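Epidermin leader peptide processing serine protease EpiP (Staphylococcus aureus subsp. aureus, PDB 3QFH) is a subtilisin-like serine endopeptidase that probably cleaves the leader peptide from the precursor of the lantibiotic epidermin. Local coordinates at residues K175-G178 with T179-G183; N142-S145 with T146-N150; K135-D138 with D139-N142; G360-H363 with K364-L368; E96-F99 with S100-W103. All coordinates share one frame; numbering follows the deposited sequence.

Interaction 1 (K175-G178 with T179-G183); sequences KGHG and TMVSG
G176, at the N-cap of helix 177-186, meets M180 one turn on. Its carbonyl O takes a weak bond from M180 N, at 3.4 Å, while the methionine side chain runs alongside, its CG 3.3 Å from G176 O and its CE reaching over the same peptide group. Glycine suits the cap because its backbone has a positive phi (111°), at which a CB would collide with the carbonyl O of K175.

H177 follows as the first helical residue. Its carbonyl O accepts a regular helical bond from V181 N at 3.1 Å, with a weaker claim from M180 N. The imidazole leaves the backbone with CG opposite the N (chi1 -170°), which brings CE1 obliquely to the V181 branch CG2, 3.6 Å away. The polar ends of the ring are engaged elsewhere: ND1 with D130 and NE2 with S383, an arrangement consistent with a subtilase Ser-His-Asp triad.

G178 closes the segment with a doubly gripped carbonyl. S182 N and S182 OG, at 2.9 Å and 2.8 Å, reach G178 O from opposite faces of its plane; the hydroxyl manages this because OG is folded back beside its own backbone N (chi1 -59°). Serine thus satisfies its hydroxyl inside a buried helix.

The chemistry divides the work around H177: helix bonds engage its carbonyl O and that of G178, both ring nitrogens have polar partners, and the V181 methyl gives the ring a nonpolar neighbour that does not compete for them. This is consistent with a catalytic ring held in position.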
loop_
_atom_site.group_PDB
_atom_site.type_symbol
_atom_site.label_atom_id
_atom_site.label_comp_id
_atom_site.label_asym_id
_atom_site.label_seq_id
_atom_site.Cartn_x
_atom_site.Cartn_y
_atom_site.Cartn_z
ATOM N N LYS A 175 8.670 13.246 1.223
ATOM C CA LYS A 175 7.929 13.200 2.488
ATOM C C LYS A 175 8.551 12.355 3.580
ATOM O O LYS A 175 8.472 12.719 4.752
ATOM C CB LYS A 175 6.489 12.725 2.242
ATOM C CG LYS A 175 5.671 13.694 1.458
ATOM C CD LYS A 175 4.204 13.318 1.498
ATOM C CE LYS A 175 3.375 14.361 0.863
ATOM N NZ LYS A 175 1.935 14.070 1.045
ATOM N N GLY A 176 9.117 11.208 3.213
ATOM C CA GLY A 176 9.800 10.334 4.180
ATOM C C GLY A 176 9.136 9.002 4.487
ATOM O O GLY A 176 9.783 8.084 4.980
ATOM N N HIS A 177 7.851 8.893 4.182
ATOM C CA HIS A 177 7.079 7.704 4.460
ATOM C C HIS A 177 7.568 6.468 3.694
ATOM O O HIS A 177 7.696 5.391 4.272
ATOM C CB HIS A 177 5.609 7.962 4.118
ATOM C CG HIS A 177 4.689 6.889 4.594
ATOM N ND1 HIS A 177 4.211 5.896 3.767
ATOM C CD2 HIS A 177 4.166 6.645 5.821
ATOM C CE1 HIS A 177 3.428 5.091 4.462
ATOM N NE2 HIS A 177 3.386 5.524 5.711
ATOM N N GLY A 178 7.819 6.620 2.398
ATOM C CA GLY A 178 8.262 5.492 1.561
ATOM C C GLY A 178 9.557 4.887 2.064
ATOM O O GLY A 178 9.741 3.671 2.027
ATOM N N THR A 179 10.453 5.733 2.563
ATOM C CA THR A 179 11.713 5.243 3.108
ATOM C C THR A 179 11.489 4.363 4.340
ATOM O O THR A 179 12.181 3.365 4.532
ATOM C CB THR A 179 12.670 6.402 3.411
ATOM O OG1 THR A 179 12.950 7.093 2.176
ATOM C CG2 THR A 179 13.959 5.874 4.014
ATOM N N MET A 180 10.508 4.724 5.163
ATOM C CA MET A 180 10.203 3.967 6.379
ATOM C C MET A 180 9.624 2.603 6.027
ATOM O O MET A 180 9.943 1.593 6.649
ATOM C CB MET A 180 9.202 4.738 7.237
ATOM C CG MET A 180 9.670 6.119 7.672
ATOM S SD MET A 180 8.415 6.944 8.639
ATOM C CE MET A 180 8.911 8.668 8.582
ATOM N N VAL A 181 8.764 2.594 5.012
ATOM C CA VAL A 181 8.137 1.387 4.555
ATOM C C VAL A 181 9.174 0.455 3.943
ATOM O O VAL A 181 9.174 -0.732 4.217
ATOM C CB VAL A 181 6.980 1.692 3.540
ATOM C CG1 VAL A 181 6.535 0.423 2.830
ATOM C CG2 VAL A 181 5.782 2.363 4.264
ATOM N N SER A 182 10.053 0.994 3.114
ATOM C CA SER A 182 11.074 0.187 2.443
ATOM C C SER A 182 11.993 -0.519 3.410
ATOM O O SER A 182 12.478 -1.627 3.129
ATOM C CB SER A 182 11.895 1.065 1.518
ATOM O OG SER A 182 11.045 1.672 0.573
ATOM N N GLY A 183 12.267 0.128 4.536
ATOM C CA GLY A 183 13.104 -0.477 5.556
ATOM C C GLY A 183 12.488 -1.734 6.145
ATOM O O GLY A 183 13.210 -2.713 6.429
#

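Interaction 2 (N142-S145 with T146-N150); sequences NNFS and TDSKN
S145 and S148 close a type I beta turn that is tight on one side and open on the other. On the tight side S145 O is held twice, by S148 N at 3.1 Å and by S148 OG at 2.8 Å. The hydroxyl lies in the carbonyl plane, whereas the amide comes from well above it, so the two donors do not compete for one position. Serine fits the last corner of the turn because OG, beside its own backbone N (chi1 -67°), can donate to S145 O and still accept from M202 N of strand 200-204. The F144 ring completes this side: its CE2 and CZ lie obliquely against S148, CE2 3.3 Å from the OG, and it also packs on V133 and V171.

The looser side carries T146 and D147, the two central residues, both solvent-exposed. Here S145 contributes its own hydroxyl, which accepts from D147 N at 3.1 Å in a nearly straight bond (163°), an ST turn laid over the beta turn. The D147 CB merely rests 3.4 Å from S145 OG. Polar residues suit this exposed crest. Beyond it, the bent tip of K149 returns to the turn, its NZ sitting 2.7 Å from D147 O on a lone pair, with a salt bridge to D226 as well.

The outcome is a corner in which S145 O is paired with S148 N and OG, S145 OG with D147 N, and S148 OG also with M202 N: two serine hydroxyls do work that a helix or sheet would leave to the backbone, just before edge strand 149-150.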
loop_
_atom_site.group_PDB
_atom_site.type_symbol
_atom_site.label_atom_id
_atom_site.label_comp_id
_atom_site.label_asym_id
_atom_site.label_seq_id
_atom_site.Cartn_x
_atom_site.Cartn_y
_atom_site.Cartn_z
ATOM N N ASN A 142 21.657 -1.608 -1.393
ATOM C CA ASN A 142 21.927 -2.849 -2.107
ATOM C C ASN A 142 20.661 -3.513 -2.660
ATOM O O ASN A 142 20.713 -4.200 -3.682
ATOM C CB ASN A 142 22.712 -3.836 -1.243
ATOM C CG ASN A 142 23.280 -4.987 -2.065
ATOM O OD1 ASN A 142 23.064 -6.160 -1.759
ATOM N ND2 ASN A 142 23.949 -4.648 -3.161
ATOM N N ASN A 143 19.524 -3.292 -2.004
ATOM C CA ASN A 143 18.262 -3.899 -2.425
ATOM C C ASN A 143 17.426 -3.041 -3.380
ATOM O O ASN A 143 16.503 -3.535 -4.034
ATOM C CB ASN A 143 17.477 -4.347 -1.180
ATOM C CG ASN A 143 18.152 -5.547 -0.478
ATOM O OD1 ASN A 143 18.978 -6.252 -1.091
ATOM N ND2 ASN A 143 17.784 -5.806 0.772
ATOM N N PHE A 144 17.777 -1.765 -3.479
ATOM C CA PHE A 144 17.092 -0.843 -4.352
ATOM C C PHE A 144 17.235 -1.251 -5.813
ATOM O O PHE A 144 18.332 -1.436 -6.288
ATOM C CB PHE A 144 17.671 0.565 -4.203
ATOM C CG PHE A 144 16.998 1.572 -5.085
ATOM C CD1 PHE A 144 17.626 2.047 -6.219
ATOM C CD2 PHE A 144 15.693 1.986 -4.806
ATOM C CE1 PHE A 144 16.989 2.956 -7.042
ATOM C CE2 PHE A 144 15.044 2.875 -5.622
ATOM C CZ PHE A 144 15.701 3.371 -6.749
ATOM N N SER A 145 16.126 -1.366 -6.522
ATOM C CA SER A 145 16.178 -1.691 -7.947
ATOM C C SER A 145 16.071 -0.422 -8.795
ATOM O O SER A 145 15.210 0.439 -8.542
ATOM C CB SER A 145 15.050 -2.649 -8.332
ATOM O OG SER A 145 14.931 -2.737 -9.746
ATOM N N THR A 146 16.918 -0.319 -9.816
ATOM C CA THR A 146 16.868 0.818 -10.726
ATOM C C THR A 146 15.644 0.784 -11.655
ATOM O O THR A 146 15.455 1.683 -12.448
ATOM C CB THR A 146 18.147 0.960 -11.549
ATOM O OG1 THR A 146 18.360 -0.229 -12.314
ATOM C CG2 THR A 146 19.349 1.231 -10.617
ATOM N N ASP A 147 14.812 -0.249 -11.552
ATOM C CA ASP A 147 13.571 -0.310 -12.322
ATOM C C ASP A 147 12.481 0.502 -11.615
ATOM O O ASP A 147 11.354 0.589 -12.086
ATOM C CB ASP A 147 13.126 -1.763 -12.515
ATOM C CG ASP A 147 14.089 -2.551 -13.383
ATOM O OD1 ASP A 147 14.806 -1.924 -14.203
ATOM O OD2 ASP A 147 14.131 -3.798 -13.260
ATOM N N SER A 148 12.818 1.098 -10.479
ATOM C CA SER A 148 11.868 1.916 -9.745
ATOM C C SER A 148 11.392 3.066 -10.638
ATOM O O SER A 148 12.174 3.616 -11.417
ATOM C CB SER A 148 12.514 2.434 -8.469
ATOM O OG SER A 148 12.772 1.368 -7.566
ATOM N N LYS A 149 10.114 3.417 -10.552
ATOM C CA LYS A 149 9.576 4.463 -11.410
ATOM C C LYS A 149 8.738 5.522 -10.701
ATOM O O LYS A 149 8.145 5.280 -9.655
ATOM C CB LYS A 149 8.751 3.828 -12.521
ATOM C CG LYS A 149 9.556 2.866 -13.380
ATOM C CD LYS A 149 8.692 2.177 -14.411
ATOM C CE LYS A 149 9.510 1.169 -15.258
ATOM N NZ LYS A 149 10.130 0.040 -14.470
ATOM N N ASN A 150 8.712 6.707 -11.302
ATOM C CA ASN A 150 7.919 7.827 -10.812
ATOM C C ASN A 150 6.613 7.913 -11.582
ATOM O O ASN A 150 6.643 8.026 -12.785
ATOM C CB ASN A 150 8.679 9.134 -11.036
ATOM C CG ASN A 150 7.883 10.365 -10.616
ATOM O OD1 ASN A 150 7.026 10.301 -9.749
ATOM N ND2 ASN A 150 8.196 11.492 -11.219
#

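Interaction 3 (K135-D138 with D139-N142); sequences KNHD and DLKN
H137 is joined to D139 and L140 along almost the whole length of its side chain. Its CB packs against the leucine, 3.9 Å from L140 CD1. Because CG lies opposite the backbone N (chi1 -168°), the ring is carried beside D139, with ND1 toward its amide: ND1 accepts from D139 N at 3.1 Å, the donor lying in the ring plane, and touches D139 CB at 3.7 Å. CE1 meets the carboxylate carbon, D139 CG, at 3.9 Å, the ring and carboxylate planes being 56° apart. At the tip NE2 meets R375 O. An accepting ND1 and an NE2 facing a carbonyl are consistent with a neutral ring carrying its proton on NE2, and histidine is apt here because it offers one nitrogen for each role.

The H137 carbonyl O grips the turn as well: K141 N lies on the line of the C=O at 2.9 Å, though the bond is bent at the hydrogen, while L140 N, also at 2.9 Å, sits well above the carbonyl plane. On the solvent side D138 and K141 run side by side with a long salt bridge, D138 OD1 to K141 NZ 3.7 Å, and a water links D138 O to N142 N.

This loop connects strand 126-130 with strand 149-150. H137 and D139 lean on T370 of strand 367-370, the D139 carboxylate takes Y376 OH and the amides of K190 and L191, and L140 packs on V133 and on S182 and G183 of helix 177-186.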
loop_
_atom_site.group_PDB
_atom_site.type_symbol
_atom_site.label_atom_id
_atom_site.label_comp_id
_atom_site.label_asym_id
_atom_site.label_seq_id
_atom_site.Cartn_x
_atom_site.Cartn_y
_atom_site.Cartn_z
ATOM N N LYS A 135 17.160 6.185 -1.994
ATOM C CA LYS A 135 17.856 5.049 -2.601
ATOM C C LYS A 135 19.301 4.875 -2.096
ATOM O O LYS A 135 19.841 3.801 -2.173
ATOM C CB LYS A 135 17.842 5.153 -4.121
ATOM C CG LYS A 135 18.722 6.240 -4.694
ATOM C CD LYS A 135 18.515 6.332 -6.177
ATOM C CE LYS A 135 19.563 7.197 -6.833
ATOM N NZ LYS A 135 19.453 7.063 -8.307
ATOM N N ASN A 136 19.902 5.932 -1.565
ATOM C CA ASN A 136 21.270 5.859 -1.062
ATOM C C ASN A 136 21.378 5.624 0.451
ATOM O O ASN A 136 22.451 5.725 1.003
ATOM C CB ASN A 136 22.065 7.107 -1.505
ATOM C CG ASN A 136 22.264 7.159 -3.023
ATOM O OD1 ASN A 136 22.352 6.118 -3.685
ATOM N ND2 ASN A 136 22.334 8.364 -3.575
ATOM N N HIS A 137 20.274 5.274 1.116
ATOM C CA HIS A 137 20.345 4.933 2.527
ATOM C C HIS A 137 21.227 3.696 2.613
ATOM O O HIS A 137 21.021 2.763 1.840
ATOM C CB HIS A 137 18.964 4.603 3.075
ATOM C CG HIS A 137 18.916 4.520 4.562
ATOM N ND1 HIS A 137 19.542 3.522 5.275
ATOM C CD2 HIS A 137 18.283 5.294 5.473
ATOM C CE1 HIS A 137 19.325 3.706 6.565
ATOM N NE2 HIS A 137 18.570 4.781 6.711
ATOM N N ASP A 138 22.189 3.684 3.542
ATOM C CA ASP A 138 23.127 2.549 3.695
ATOM C C ASP A 138 22.449 1.168 3.861
ATOM O O ASP A 138 22.958 0.173 3.369
ATOM C CB ASP A 138 24.077 2.777 4.878
ATOM C CG ASP A 138 25.116 3.871 4.617
ATOM O OD1 ASP A 138 25.262 4.336 3.465
ATOM O OD2 ASP A 138 25.809 4.258 5.586
ATOM N N ASP A 139 21.316 1.114 4.547
ATOM C CA ASP A 139 20.592 -0.146 4.727
ATOM C C ASP A 139 19.700 -0.536 3.543
ATOM O O ASP A 139 19.220 -1.663 3.483
ATOM C CB ASP A 139 19.738 -0.099 5.991
ATOM C CG ASP A 139 20.559 0.039 7.238
ATOM O OD1 ASP A 139 21.813 0.037 7.157
ATOM O OD2 ASP A 139 19.958 0.120 8.323
ATOM N N LEU A 140 19.497 0.363 2.593
ATOM C CA LEU A 140 18.594 0.069 1.469
ATOM C C LEU A 140 19.250 0.041 0.108
ATOM O O LEU A 140 18.664 -0.484 -0.817
ATOM C CB LEU A 140 17.505 1.141 1.375
ATOM C CG LEU A 140 16.645 1.401 2.610
ATOM C CD1 LEU A 140 15.743 2.603 2.333
ATOM C CD2 LEU A 140 15.837 0.161 2.943
ATOM N N LYS A 141 20.441 0.615 -0.031
ATOM C CA LYS A 141 21.029 0.768 -1.361
ATOM C C LYS A 141 21.282 -0.543 -2.097
ATOM O O LYS A 141 21.128 -0.595 -3.314
ATOM C CB LYS A 141 22.300 1.632 -1.314
ATOM C CG LYS A 141 23.458 1.051 -0.478
ATOM C CD LYS A 141 24.601 2.066 -0.319
ATOM C CE LYS A 141 25.744 1.503 0.543
ATOM N NZ LYS A 141 26.893 2.466 0.655
ATOM N N ASN A 142 21.657 -1.608 -1.393
ATOM C CA ASN A 142 21.927 -2.849 -2.107
ATOM C C ASN A 142 20.661 -3.513 -2.660
ATOM O O ASN A 142 20.713 -4.200 -3.682
ATOM C CB ASN A 142 22.712 -3.836 -1.243
ATOM C CG ASN A 142 23.280 -4.987 -2.065
ATOM O OD1 ASN A 142 23.064 -6.160 -1.759
ATOM N ND2 ASN A 142 23.949 -4.648 -3.161
HETATM O O HOH W 1 22.431 -1.624 1.406
#

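Interaction 4 (G360-H363 with K364-L368); sequences GYMH and KENIL
Y361 and E365 pair at the two ends of the short helix 361-365, where the Y361 carbonyl O accepts twice. E365 N approaches it almost head-on at 3.2 Å, and K364 N, at 2.9 Å, comes from 60° above the carbonyl plane. Next along, M362 O takes N366 N at 2.9 Å plus a weak bond from E365 N, so the last helical carbonyl bond is made by the residue at which the chain leaves helical geometry.

The side chains only pass these carbonyls. Extended K364 lays its CG 3.6 Å from G360 O as it runs back past G360, a fitting course for an exposed lysine with a long aliphatic part. E365 sets CG between its backbone N and carbonyl carbon (chi1 69°), close to Y361 O, and its buried carboxylate meets outside donors: OE2 takes Y347 N, while OE1 takes L348 N and W356 NE1. The two backbone amides, at the start of helix 346-358, would probably favour the charged form. M362, bent at its end, places CE 3.5 Å above one face of the H363 ring, toward the rim.

In the fold the helix backs onto helix 346-358, where Y361 meets the rings of F351 and Y347 and M362 touches W356. H363 turns edge-to-face with Y378 of strand 376-379, N366 O accepts from W103 NE1 of helix 103-108, and the chain runs directly into strand 367-370, the antiparallel partner of 376-379.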
loop_
_atom_site.group_PDB
_atom_site.type_symbol
_atom_site.label_atom_id
_atom_site.label_comp_id
_atom_site.label_asym_id
_atom_site.label_seq_id
_atom_site.Cartn_x
_atom_site.Cartn_y
_atom_site.Cartn_z
ATOM N N GLY A 360 11.785 5.619 28.210
ATOM C CA GLY A 360 11.816 4.394 27.435
ATOM C C GLY A 360 10.564 3.851 26.774
ATOM O O GLY A 360 10.652 2.880 26.017
ATOM N N TYR A 361 9.415 4.477 26.986
ATOM C CA TYR A 361 8.173 3.915 26.456
ATOM C C TYR A 361 8.066 3.944 24.916
ATOM O O TYR A 361 7.645 2.959 24.293
ATOM C CB TYR A 361 6.970 4.567 27.113
ATOM C CG TYR A 361 6.902 4.355 28.617
ATOM C CD1 TYR A 361 6.409 3.166 29.161
ATOM C CD2 TYR A 361 7.309 5.351 29.492
ATOM C CE1 TYR A 361 6.336 2.982 30.554
ATOM C CE2 TYR A 361 7.242 5.179 30.876
ATOM C CZ TYR A 361 6.758 3.995 31.398
ATOM O OH TYR A 361 6.700 3.844 32.766
ATOM N N MET A 362 8.453 5.053 24.307
ATOM C CA MET A 362 8.412 5.182 22.863
ATOM C C MET A 362 9.059 3.979 22.186
ATOM O O MET A 362 8.504 3.423 21.235
ATOM C CB MET A 362 9.128 6.459 22.421
ATOM C CG MET A 362 9.237 6.612 20.903
ATOM S SD MET A 362 10.213 8.040 20.354
ATOM C CE MET A 362 11.868 7.630 20.927
ATOM N N HIS A 363 10.221 3.582 22.707
ATOM C CA HIS A 363 11.022 2.478 22.161
ATOM C C HIS A 363 10.344 1.109 22.253
ATOM O O HIS A 363 10.601 0.224 21.439
ATOM C CB HIS A 363 12.384 2.424 22.874
ATOM C CG HIS A 363 13.114 3.737 22.864
ATOM N ND1 HIS A 363 12.860 4.734 23.784
ATOM C CD2 HIS A 363 14.070 4.219 22.036
ATOM C CE1 HIS A 363 13.642 5.769 23.528
ATOM N NE2 HIS A 363 14.381 5.482 22.470
ATOM N N LYS A 364 9.520 0.941 23.272
ATOM C CA LYS A 364 8.801 -0.292 23.498
ATOM C C LYS A 364 7.567 -0.465 22.604
ATOM O O LYS A 364 7.272 -1.593 22.201
ATOM C CB LYS A 364 8.366 -0.371 24.966
ATOM C CG LYS A 364 9.533 -0.508 25.936
ATOM C CD LYS A 364 9.037 -0.547 27.376
ATOM C CE LYS A 364 10.192 -0.705 28.370
ATOM N NZ LYS A 364 9.726 -0.625 29.790
ATOM N N GLU A 365 6.878 0.636 22.276
ATOM C CA GLU A 365 5.625 0.562 21.517
ATOM C C GLU A 365 5.668 1.100 20.075
ATOM O O GLU A 365 4.669 0.999 19.366
ATOM C CB GLU A 365 4.481 1.247 22.295
ATOM C CG GLU A 365 4.578 2.785 22.419
ATOM C CD GLU A 365 3.362 3.400 23.148
ATOM O OE1 GLU A 365 3.293 4.642 23.237
ATOM O OE2 GLU A 365 2.470 2.648 23.633
ATOM N N ASN A 366 6.777 1.707 19.654
ATOM C CA ASN A 366 6.894 2.166 18.268
ATOM C C ASN A 366 7.892 1.310 17.508
ATOM O O ASN A 366 8.698 0.594 18.100
ATOM C CB ASN A 366 7.238 3.656 18.155
ATOM C CG ASN A 366 6.049 4.583 18.501
ATOM O OD1 ASN A 366 4.947 4.135 18.853
ATOM N ND2 ASN A 366 6.272 5.876 18.365
ATOM N N ILE A 367 7.832 1.427 16.191
ATOM C CA ILE A 367 8.640 0.663 15.268
ATOM C C ILE A 367 9.873 1.440 14.797
ATOM O O ILE A 367 9.759 2.526 14.225
ATOM C CB ILE A 367 7.821 0.346 14.000
ATOM C CG1 ILE A 367 6.451 -0.303 14.345
ATOM C CG2 ILE A 367 8.650 -0.491 13.023
ATOM C CD1 ILE A 367 6.508 -1.645 14.976
ATOM N N LEU A 368 11.040 0.848 15.000
ATOM C CA LEU A 368 12.274 1.440 14.577
ATOM C C LEU A 368 12.430 1.137 13.092
ATOM O O LEU A 368 12.365 -0.018 12.685
ATOM C CB LEU A 368 13.435 0.852 15.396
ATOM C CG LEU A 368 14.854 1.307 15.037
ATOM C CD1 LEU A 368 15.030 2.830 15.147
ATOM C CD2 LEU A 368 15.845 0.593 15.914
#

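Interaction 5 (E96-F99 with S100-W103); sequences ESLF and SRQW
Q102 brings its amide oxygen to the rim of the F99 ring, an unusual edge-on meeting of amide and aromatic. OE1 lies near the ring plane, 3.6 Å from F99 CD1 and 3.4 Å from F99 CA, and the two flat groups stand almost perpendicular, 84° apart. The ring comes to that place because F99 CG is opposite its backbone N (chi1 178°), while Q102 reaches back in extended form. The same OE1 accepts from I192 N; the edge contact with F99 may add a faint CH...O attraction.

Around this pair the backbone makes a short 3-10 turn. R101 N bonds to L98 O at 2.9 Å and Q102 N to F99 O at 3.0 Å, both donors standing well above their carbonyl planes. Before it, S97 OG accepts from F99 N at 3.0 Å, an ST turn. One water lies between S97 OG and S100 N, and another links S97 O with S100 OG, which suits a serine at an exposed corner. On the outer side R101 stretches out and L98 CD2 sits 4.0 Å over one face of its guanidinium, toward the rim; leucine gives this flat cation a nonpolar cover.

Q102 then centres an inverse gamma turn and sits at the N-cap position of helix 103-108, and its carbonyl O accepts from N106 ND2. The chemistry implies a loop held largely by local pairing, with ties to D91, K190 and I192: the amides of F99, S100, R101 and Q102 each find an acceptor, whether hydroxyl, water or carbonyl.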
loop_
_atom_site.group_PDB
_atom_site.type_symbol
_atom_site.label_atom_id
_atom_site.label_comp_id
_atom_site.label_asym_id
_atom_site.label_seq_id
_atom_site.Cartn_x
_atom_site.Cartn_y
_atom_site.Cartn_z
ATOM N N GLU A 96 27.406 -3.001 15.770
ATOM C CA GLU A 96 26.756 -2.036 14.880
ATOM C C GLU A 96 25.281 -2.359 14.655
ATOM O O GLU A 96 24.528 -1.499 14.211
ATOM C CB GLU A 96 27.461 -1.979 13.511
ATOM C CG GLU A 96 28.836 -1.337 13.559
ATOM C CD GLU A 96 28.779 0.136 13.985
ATOM O OE1 GLU A 96 27.852 0.861 13.555
ATOM O OE2 GLU A 96 29.680 0.572 14.732
ATOM N N SER A 97 24.862 -3.578 14.978
ATOM C CA SER A 97 23.488 -3.993 14.702
ATOM C C SER A 97 22.459 -3.343 15.618
ATOM O O SER A 97 22.661 -3.221 16.806
ATOM C CB SER A 97 23.339 -5.520 14.778
ATOM O OG SER A 97 22.014 -5.918 14.442
ATOM N N LEU A 98 21.357 -2.922 15.024
ATOM C CA LEU A 98 20.232 -2.366 15.765
ATOM C C LEU A 98 19.140 -3.446 15.859
ATOM O O LEU A 98 18.064 -3.210 16.421
ATOM C CB LEU A 98 19.656 -1.150 15.019
ATOM C CG LEU A 98 20.557 0.060 14.765
ATOM C CD1 LEU A 98 19.808 1.125 13.939
ATOM C CD2 LEU A 98 21.089 0.651 16.069
ATOM N N PHE A 99 19.417 -4.628 15.306
ATOM C CA PHE A 99 18.409 -5.679 15.253
ATOM C C PHE A 99 17.805 -6.012 16.617
ATOM O O PHE A 99 16.617 -6.216 16.701
ATOM C CB PHE A 99 18.897 -6.933 14.502
ATOM C CG PHE A 99 17.882 -8.038 14.478
ATOM C CD1 PHE A 99 16.766 -7.952 13.650
ATOM C CD2 PHE A 99 18.018 -9.140 15.315
ATOM C CE1 PHE A 99 15.812 -8.953 13.634
ATOM C CE2 PHE A 99 17.073 -10.150 15.302
ATOM C CZ PHE A 99 15.954 -10.052 14.461
ATOM N N SER A 100 18.591 -6.002 17.682
ATOM C CA SER A 100 18.043 -6.307 19.027
ATOM C C SER A 100 17.061 -5.246 19.566
ATOM O O SER A 100 16.348 -5.498 20.559
ATOM C CB SER A 100 19.160 -6.548 20.045
ATOM O OG SER A 100 19.919 -5.379 20.281
ATOM N N ARG A 101 17.033 -4.066 18.956
ATOM C CA ARG A 101 16.065 -3.044 19.355
ATOM C C ARG A 101 14.765 -3.169 18.550
ATOM O O ARG A 101 13.759 -2.558 18.898
ATOM C CB ARG A 101 16.654 -1.645 19.152
ATOM C CG ARG A 101 17.892 -1.371 19.978
ATOM C CD ARG A 101 18.421 -0.001 19.640
ATOM N NE ARG A 101 19.717 0.241 20.236
ATOM C CZ ARG A 101 20.366 1.401 20.177
ATOM N NH1 ARG A 101 19.828 2.449 19.556
ATOM N NH2 ARG A 101 21.554 1.522 20.752
ATOM N N GLN A 102 14.800 -3.931 17.451
ATOM C CA GLN A 102 13.616 -4.102 16.605
ATOM C C GLN A 102 12.705 -5.153 17.215
ATOM O O GLN A 102 12.649 -6.276 16.752
ATOM C CB GLN A 102 14.021 -4.548 15.198
ATOM C CG GLN A 102 14.956 -3.602 14.477
ATOM C CD GLN A 102 15.256 -4.091 13.100
ATOM O OE1 GLN A 102 16.379 -4.500 12.828
ATOM N NE2 GLN A 102 14.238 -4.086 12.212
ATOM N N TRP A 103 11.993 -4.796 18.277
ATOM C CA TRP A 103 11.125 -5.765 18.934
ATOM C C TRP A 103 10.121 -6.393 17.979
ATOM O O TRP A 103 9.796 -7.562 18.112
ATOM C CB TRP A 103 10.378 -5.144 20.112
ATOM C CG TRP A 103 9.521 -3.966 19.765
ATOM C CD1 TRP A 103 9.856 -2.648 19.895
ATOM C CD2 TRP A 103 8.177 -3.991 19.275
ATOM N NE1 TRP A 103 8.815 -1.856 19.482
ATOM C CE2 TRP A 103 7.773 -2.658 19.095
ATOM C CE3 TRP A 103 7.273 -5.017 18.957
ATOM C CZ2 TRP A 103 6.503 -2.320 18.622
ATOM C CZ3 TRP A 103 6.017 -4.680 18.485
ATOM C CH2 TRP A 103 5.644 -3.345 18.315
HETATM O O HOH W 2 20.937 -3.675 18.618
HETATM O O HOH W 3 21.552 -6.413 17.289
#

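Interactions 1, 2 and 3 form one group. Interactions 2 and 3 share N142, and the F144 ring rests back on the earlier part of the same loop, its CE1 3.8 Å from K135 CB. Interaction 3 in turn touches interaction 1, where L140 CD2 lies 3.8 Å from S182 O, so this loop packs against the helix that bears H177 of the apparent triad. Interactions 4 and 5 make a second group, centres 12 Å apart, with I367 CD1 3.7 Å from W103 CZ2. Each has its centre about 18 Å from that of interaction 1, with nearest atoms about 7 Å and 6 Å away respectively. Interactions 2 and 4 are the farthest apart, centres about 30 Å.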